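Local coordinates for lactose Operon Repressor (Escherichia coli, PDB 1JYE), which represses transcription of the lactose operon by binding operator DNA, a grip that inducer sugars loosen, at residues A[128-131]-A[132-136]. The protein carries 1 engineered substitution. Sequence-based numbering, arbitrary orientation.
Sequences LDDQ and DAIAV
D129 OD1 accepts from the backbone N of D132 at 2.8 Å, a nearly straight bond (163° at the hydrogen) that meets the oxygen close to its C-O axis. With CG set between the backbone N and the carbonyl carbon (chi1 70°), the short side chain of D129 brings OD1 forward to the amide of D132. The D132 side chain crosses it, the two carboxylate planes 31° apart, and D129 OD1 lies 3.3 Å from D132 OD2. Like charges this close probably repel, but a water donates to D132 OD2 and accepts from D129 N, perhaps offsetting part of this. With an alanine at D129, the D132 amide is likely to lose its capping acceptor, leaving the helix start less firmly fixed.

From L128, CB packs on A133 CB at 4.0 Å; at the fork, CD1 rests on V136 CG2 at 3.7 Å, while CD2 turns to the CB of D132. F147 of strand 145-147 touches both L128 and V136, so this apolar side faces the sheet. On another side, the I134 side chain lies alongside that of D130, its CD1 3.5 Å from D130 OD1, and D130 OD2 is hydrogen-bonded to T154 OG1. The D129 carbonyl takes A133 N at 2.9 Å, opening the i to i+4 series. This is an aspartate N-cap, starting helix 130-139 in a beta-alpha-beta crossover between parallel strands 122-125 and 145-147.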
loop_
_atom_site.group_PDB
_atom_site.type_symbol
_atom_site.label_atom_id
_atom_site.label_comp_id
_atom_site.label_asym_id
_atom_site.label_seq_id
_atom_site.Cartn_x
_atom_site.Cartn_y
_atom_site.Cartn_z
ATOM N N LEU A 128 -11.201 16.243 -5.644
ATOM C CA LEU A 128 -11.566 17.629 -5.933
ATOM C C LEU A 128 -13.078 17.816 -5.957
ATOM O O LEU A 128 -13.790 16.998 -6.535
ATOM C CB LEU A 128 -11.002 18.037 -7.296
ATOM C CG LEU A 128 -9.481 18.120 -7.419
ATOM C CD1 LEU A 128 -9.076 18.068 -8.881
ATOM C CD2 LEU A 128 -8.989 19.404 -6.755
ATOM N N ASP A 129 -13.574 18.884 -5.338
ATOM C CA ASP A 129 -15.013 19.112 -5.368
ATOM C C ASP A 129 -15.378 19.678 -6.739
ATOM O O ASP A 129 -14.501 19.884 -7.579
ATOM C CB ASP A 129 -15.473 20.035 -4.223
ATOM C CG ASP A 129 -15.028 21.481 -4.386
ATOM O OD1 ASP A 129 -14.480 21.855 -5.440
ATOM O OD2 ASP A 129 -15.254 22.260 -3.433
ATOM N N ASP A 130 -16.664 19.916 -6.972
ATOM C CA ASP A 130 -17.121 20.407 -8.268
ATOM C C ASP A 130 -16.361 21.611 -8.815
ATOM O O ASP A 130 -15.755 21.535 -9.886
ATOM C CB ASP A 130 -18.620 20.721 -8.205
ATOM C CG ASP A 130 -19.217 20.999 -9.575
ATOM O OD1 ASP A 130 -19.253 22.178 -9.993
ATOM O OD2 ASP A 130 -19.645 20.034 -10.241
ATOM N N GLN A 131 -16.387 22.719 -8.083
ATOM C CA GLN A 131 -15.710 23.932 -8.522
ATOM C C GLN A 131 -14.200 23.795 -8.684
ATOM O O GLN A 131 -13.629 24.323 -9.639
ATOM C CB GLN A 131 -16.035 25.084 -7.569
ATOM C CG GLN A 131 -17.324 25.815 -7.918
ATOM C CD GLN A 131 -18.484 24.876 -8.193
ATOM O OE1 GLN A 131 -18.962 24.179 -7.297
ATOM N NE2 GLN A 131 -18.942 24.852 -9.440
ATOM N N ASP A 132 -13.552 23.086 -7.765
ATOM C CA ASP A 132 -12.107 22.908 -7.854
ATOM C C ASP A 132 -11.712 22.032 -9.041
ATOM O O ASP A 132 -10.687 22.276 -9.681
ATOM C CB ASP A 132 -11.548 22.315 -6.555
ATOM C CG ASP A 132 -11.603 23.294 -5.393
ATOM O OD1 ASP A 132 -11.709 24.515 -5.645
ATOM O OD2 ASP A 132 -11.522 22.847 -4.229
ATOM N N ALA A 133 -12.515 21.012 -9.338
ATOM C CA ALA A 133 -12.211 20.134 -10.466
ATOM C C ALA A 133 -12.321 20.932 -11.762
ATOM O O ALA A 133 -11.500 20.786 -12.670
ATOM C CB ALA A 133 -13.171 18.942 -10.489
ATOM N N ILE A 134 -13.341 21.780 -11.847
ATOM C CA ILE A 134 -13.526 22.607 -13.034
ATOM C C ILE A 134 -12.329 23.547 -13.171
ATOM O O ILE A 134 -11.831 23.781 -14.273
ATOM C CB ILE A 134 -14.833 23.423 -12.940
ATOM C CG1 ILE A 134 -16.033 22.480 -13.081
ATOM C CG2 ILE A 134 -14.862 24.502 -14.025
ATOM C CD1 ILE A 134 -17.378 23.145 -12.833
ATOM N N ALA A 135 -11.858 24.065 -12.040
ATOM C CA ALA A 135 -10.714 24.970 -12.029
ATOM C C ALA A 135 -9.451 24.250 -12.500
ATOM O O ALA A 135 -8.659 24.799 -13.270
ATOM C CB ALA A 135 -10.511 25.534 -10.630
ATOM N N VAL A 136 -9.256 23.021 -12.035
ATOM C CA VAL A 136 -8.086 22.253 -12.445
ATOM C C VAL A 136 -8.156 21.943 -13.939
ATOM O O VAL A 136 -7.150 22.021 -14.645
ATOM C CB VAL A 136 -7.979 20.935 -11.650
ATOM C CG1 VAL A 136 -6.877 20.052 -12.234
ATOM C CG2 VAL A 136 -7.677 21.245 -10.191
HETATM O O HOH W 1 -11.709 20.295 -3.607
#